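Local coordinates for protein LAR_0958 cell surface adhesin (PDB 4NG0) that probably attaches the bacterium to host mucus, as a repeat of a surface-exposed adhesin with a ubiquitin-like beta-grasp fold, at residues A[23-28]-A[85-90]; A[43-46]-A[52-55]. All blocks are in the same frame, centred on the assembly; numbering follows the deposited sequence.

Contact 1 (A[23-28]-A[85-90]); sequences TTVQWS and GSYTYT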
loop_
_atom_site.group_PDB
_atom_site.type_symbol
_atom_site.label_atom_id
_atom_site.label_comp_id
_atom_site.label_asym_id
_atom_site.label_seq_id
_atom_site.Cartn_x
_atom_site.Cartn_y
_atom_site.Cartn_z
ATOM N N THR A 23 -6.358 4.136 1.487
ATOM C CA THR A 23 -7.686 3.980 0.881
ATOM C C THR A 23 -7.654 3.793 -0.639
ATOM O O THR A 23 -8.673 3.472 -1.245
ATOM C CB THR A 23 -8.649 5.144 1.249
ATOM O OG1 THR A 23 -8.116 6.382 0.778
ATOM C CG2 THR A 23 -8.863 5.214 2.759
ATOM N N THR A 24 -6.496 3.988 -1.260
ATOM C CA THR A 24 -6.353 3.722 -2.689
ATOM C C THR A 24 -6.029 2.254 -2.956
ATOM O O THR A 24 -6.032 1.811 -4.107
ATOM C CB THR A 24 -5.252 4.581 -3.341
ATOM O OG1 THR A 24 -3.985 4.281 -2.734
ATOM C CG2 THR A 24 -5.569 6.075 -3.218
ATOM N N VAL A 25 -5.728 1.499 -1.899
ATOM C CA VAL A 25 -5.463 0.067 -2.051
ATOM C C VAL A 25 -6.794 -0.654 -2.246
ATOM O O VAL A 25 -7.750 -0.415 -1.507
ATOM C CB VAL A 25 -4.717 -0.513 -0.828
ATOM C CG1 VAL A 25 -4.480 -2.003 -0.989
ATOM C CG2 VAL A 25 -3.394 0.204 -0.615
ATOM N N GLN A 26 -6.860 -1.501 -3.270
ATOM C CA GLN A 26 -8.089 -2.192 -3.613
ATOM C C GLN A 26 -7.968 -3.651 -3.227
ATOM O O GLN A 26 -7.003 -4.331 -3.580
ATOM C CB GLN A 26 -8.354 -2.071 -5.117
ATOM C CG GLN A 26 -8.395 -0.635 -5.628
ATOM C CD GLN A 26 -9.460 0.187 -4.936
ATOM O OE1 GLN A 26 -10.594 -0.261 -4.776
ATOM N NE2 GLN A 26 -9.094 1.388 -4.497
ATOM N N TRP A 27 -8.965 -4.133 -2.510
ATOM C CA TRP A 27 -8.928 -5.474 -1.950
ATOM C C TRP A 27 -9.944 -6.374 -2.617
ATOM O O TRP A 27 -11.033 -5.935 -2.996
ATOM C CB TRP A 27 -9.209 -5.398 -0.449
ATOM C CG TRP A 27 -8.099 -4.747 0.317
ATOM C CD1 TRP A 27 -7.946 -3.411 0.581
ATOM C CD2 TRP A 27 -6.969 -5.405 0.896
ATOM N NE1 TRP A 27 -6.797 -3.209 1.311
ATOM C CE2 TRP A 27 -6.178 -4.417 1.514
ATOM C CE3 TRP A 27 -6.559 -6.744 0.972
ATOM C CZ2 TRP A 27 -4.993 -4.722 2.184
ATOM C CZ3 TRP A 27 -5.380 -7.046 1.646
ATOM C CH2 TRP A 27 -4.614 -6.039 2.241
ATOM N N SER A 28 -9.597 -7.646 -2.750
ATOM C CA SER A 28 -10.463 -8.599 -3.431
ATOM C C SER A 28 -10.265 -10.003 -2.870
ATOM O O SER A 28 -9.260 -10.278 -2.210
ATOM C CB SER A 28 -10.155 -8.570 -4.932
ATOM O OG SER A 28 -11.000 -9.443 -5.661
ATOM N N GLY A 85 -0.212 -9.411 -2.835
ATOM C CA GLY A 85 -0.588 -8.209 -3.543
ATOM C C GLY A 85 0.550 -7.468 -4.190
ATOM O O GLY A 85 1.712 -7.866 -4.096
ATOM N N SER A 86 0.192 -6.376 -4.854
ATOM C CA SER A 86 1.136 -5.502 -5.533
ATOM C C SER A 86 0.557 -4.096 -5.501
ATOM O O SER A 86 -0.641 -3.920 -5.643
ATOM C CB SER A 86 1.341 -5.967 -6.983
ATOM O OG SER A 86 2.231 -5.112 -7.695
ATOM N N TYR A 87 1.407 -3.092 -5.305
ATOM C CA TYR A 87 0.936 -1.713 -5.282
ATOM C C TYR A 87 2.023 -0.816 -5.844
ATOM O O TYR A 87 3.164 -0.891 -5.412
ATOM C CB TYR A 87 0.569 -1.269 -3.858
ATOM C CG TYR A 87 -0.013 0.125 -3.827
ATOM C CD1 TYR A 87 0.811 1.249 -3.828
ATOM C CD2 TYR A 87 -1.387 0.319 -3.828
ATOM C CE1 TYR A 87 0.280 2.517 -3.827
ATOM C CE2 TYR A 87 -1.930 1.586 -3.823
ATOM C CZ TYR A 87 -1.088 2.684 -3.827
ATOM O OH TYR A 87 -1.617 3.952 -3.818
ATOM N N THR A 88 1.670 0.026 -6.805
ATOM C CA THR A 88 2.663 0.867 -7.470
ATOM C C THR A 88 2.400 2.362 -7.289
ATOM O O THR A 88 1.299 2.851 -7.560
ATOM C CB THR A 88 2.729 0.550 -8.979
ATOM O OG1 THR A 88 3.055 -0.836 -9.151
ATOM C CG2 THR A 88 3.804 1.398 -9.661
ATOM N N TYR A 89 3.421 3.089 -6.844
ATOM C CA TYR A 89 3.321 4.533 -6.645
ATOM C C TYR A 89 4.373 5.197 -7.511
ATOM O O TYR A 89 5.564 4.877 -7.400
ATOM C CB TYR A 89 3.558 4.913 -5.170
ATOM C CG TYR A 89 3.149 6.347 -4.868
ATOM C CD1 TYR A 89 3.915 7.426 -5.336
ATOM C CD2 TYR A 89 1.989 6.632 -4.155
ATOM C CE1 TYR A 89 3.547 8.720 -5.098
ATOM C CE2 TYR A 89 1.612 7.947 -3.909
ATOM C CZ TYR A 89 2.396 8.984 -4.387
ATOM O OH TYR A 89 2.034 10.296 -4.154
ATOM N N THR A 90 3.942 6.114 -8.378
ATOM C CA THR A 90 4.868 6.819 -9.257
ATOM C C THR A 90 5.001 8.292 -8.893
ATOM O O THR A 90 4.007 8.989 -8.691
ATOM C CB THR A 90 4.396 6.711 -10.721
ATOM O OG1 THR A 90 4.298 5.327 -11.076
ATOM C CG2 THR A 90 5.360 7.405 -11.674
#
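Y87 reaches across to the 23-28 segment with its phenol and meets T24 at the oxygen end, the two side chains lying at about a right angle. T24 OG1 sits at the edge of the ring, near its plane, and is hydrogen-bonded to Y87 OH at a short 2.6 Å. With chi1 at 61°, T24 OG1 is placed to meet both Y87 OH and the backbone oxygen of E21, to which it is also hydrogen-bonded. Beside this polar link V25 supplies the apolar part of the contact: its CG2 methyl approaches the ring obliquely and rests 3.8 Å from Y87 CE2. The tyrosine CG is anti to the backbone N (chi1 -176°), which carries the ring out toward T24 and V25. On the far side of T24, Q26 folds back so that its NE2 donates to T24 O at 3.1 Å, from well above the carbonyl plane. The contact is buried, and F20 meets the Y87 ring edge-to-face. T24, in the 3-10 turn leading toward strand 26-28, and V25 after it thus reach the tyrosine of strand 83-92; strand 3-12 lies between those two strands in the sheet, with V25 touching its Y5 and Y87 its D9.

Contact 2 (A[43-46]-A[52-55]); sequences FTWN and APTD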
loop_
_atom_site.group_PDB
_atom_site.type_symbol
_atom_site.label_atom_id
_atom_site.label_comp_id
_atom_site.label_asym_id
_atom_site.label_seq_id
_atom_site.Cartn_x
_atom_site.Cartn_y
_atom_site.Cartn_z
ATOM N N PHE A 43 1.883 -0.554 5.625
ATOM C CA PHE A 43 2.549 -0.821 4.358
ATOM C C PHE A 43 3.945 -0.235 4.418
ATOM O O PHE A 43 4.158 0.807 5.032
ATOM C CB PHE A 43 1.782 -0.188 3.185
ATOM C CG PHE A 43 0.401 -0.753 2.971
ATOM C CD1 PHE A 43 -0.661 -0.358 3.772
ATOM C CD2 PHE A 43 0.170 -1.664 1.953
ATOM C CE1 PHE A 43 -1.943 -0.876 3.570
ATOM C CE2 PHE A 43 -1.109 -2.183 1.743
ATOM C CZ PHE A 43 -2.149 -1.795 2.556
ATOM N N THR A 44 4.881 -0.918 3.783
ATOM C CA THR A 44 6.267 -0.459 3.738
ATOM C C THR A 44 6.678 -0.114 2.314
ATOM O O THR A 44 6.428 -0.877 1.385
ATOM C CB THR A 44 7.197 -1.535 4.309
ATOM O OG1 THR A 44 6.895 -1.699 5.697
ATOM C CG2 THR A 44 8.670 -1.144 4.173
ATOM N N TRP A 45 7.298 1.050 2.145
ATOM C CA TRP A 45 7.897 1.419 0.874
ATOM C C TRP A 45 9.081 0.520 0.556
ATOM O O TRP A 45 9.966 0.338 1.401
ATOM C CB TRP A 45 8.412 2.851 0.954
ATOM C CG TRP A 45 7.346 3.907 0.930
ATOM C CD1 TRP A 45 6.741 4.494 2.000
ATOM C CD2 TRP A 45 6.794 4.531 -0.239
ATOM N NE1 TRP A 45 5.825 5.434 1.573
ATOM C CE2 TRP A 45 5.856 5.487 0.201
ATOM C CE3 TRP A 45 7.011 4.374 -1.615
ATOM C CZ2 TRP A 45 5.119 6.281 -0.690
ATOM C CZ3 TRP A 45 6.285 5.163 -2.501
ATOM C CH2 TRP A 45 5.352 6.105 -2.036
ATOM N N ASN A 46 9.124 0.003 -0.666
ATOM C CA ASN A 46 10.210 -0.864 -1.103
ATOM C C ASN A 46 11.341 -0.029 -1.698
ATOM O O ASN A 46 11.718 -0.162 -2.859
ATOM C CB ASN A 46 9.669 -1.927 -2.071
ATOM C CG ASN A 46 8.679 -2.884 -1.391
ATOM O OD1 ASN A 46 8.931 -3.384 -0.289
ATOM N ND2 ASN A 46 7.548 -3.136 -2.045
ATOM N N ALA A 52 9.501 6.830 2.629
ATOM C CA ALA A 52 8.821 7.445 1.496
ATOM C C ALA A 52 9.827 8.221 0.664
ATOM O O ALA A 52 10.605 9.004 1.206
ATOM C CB ALA A 52 7.729 8.376 1.985
ATOM N N PRO A 53 9.812 8.018 -0.663
ATOM C CA PRO A 53 10.735 8.691 -1.576
ATOM C C PRO A 53 10.274 10.088 -1.955
ATOM O O PRO A 53 9.105 10.444 -1.761
ATOM C CB PRO A 53 10.713 7.783 -2.810
ATOM C CG PRO A 53 9.311 7.274 -2.829
ATOM C CD PRO A 53 8.922 7.085 -1.377
ATOM N N THR A 54 11.220 10.863 -2.472
ATOM C CA THR A 54 10.995 12.214 -2.982
ATOM C C THR A 54 11.269 12.315 -4.486
ATOM O O THR A 54 10.520 12.966 -5.225
ATOM C CB THR A 54 11.883 13.212 -2.228
ATOM O OG1 THR A 54 11.430 13.271 -0.870
ATOM C CG2 THR A 54 11.792 14.604 -2.836
ATOM N N ASP A 55 12.340 11.672 -4.942
ATOM C CA ASP A 55 12.752 11.762 -6.350
ATOM C C ASP A 55 11.755 11.110 -7.301
ATOM O O ASP A 55 11.084 10.133 -6.949
ATOM C CB ASP A 55 14.107 11.086 -6.539
ATOM C CG ASP A 55 15.241 11.851 -5.886
ATOM O OD1 ASP A 55 15.137 13.086 -5.734
ATOM O OD2 ASP A 55 16.239 11.186 -5.533
#
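A52 and P53 lie one after the other over a single face of the W45 indole, each above a different ring. A52 comes first: its CA stands over the five-membered ring, 3.6 Å from the centroid and only 9° off the normal, a CH-pi contact made by the backbone carbon itself. The methyl leans toward the nitrogen side of the indole, where A52 CB is 3.5 Å from W45 NE1. P53 continues the cover onto the six-membered ring. Its CD lies 3.4 Å from that centroid and 14° off the normal, a second CH-pi contact, and is nearest to W45 CE3, at 3.3 Å. P53 CG overhangs the CE3-CZ3 rim, 3.7 Å from W45 CZ3. The indole is presented to this pair by a chi1 of -74°, with W45 CG anti to the carbonyl carbon. P53 is itself joined to A18 by a backbone hydrogen bond, and its ring touches Y59. The W45 ring also meets Y89 edge-to-face and touches A18 and L61. The arrangement is a pair of CH-pi contacts, with an alanine-proline step laid over one tryptophan face, by which the loop between strands 43-45 and 57-63 packs onto the edge strand of this beta-grasp sheet.

The two contacts have centres about 14 Å apart and reach the same mixed five-stranded sheet. Contact 1 joins segments 57 residues apart at their closest ends, bringing the region of edge strand 26-28 to strand 83-92; contact 2 is local, falls within that interval and involves the other edge strand, 43-45. Strands 26-28 and 43-45 follow each other in sequence yet flank the sheet, and their side chains still meet: W27 CZ2 lies 4.1 Å from F43 CZ, and V25 CG2 packs 3.9 Å from F43 CZ as well. A second bridge runs from strand 83-92, where Y89 CG lies 3.6 Å from W45 CH2. V25, Y87, F43, W45 and Y89 are consistent with one shared core in this adhesin repeat, covered at one edge by the A52-P53 loop.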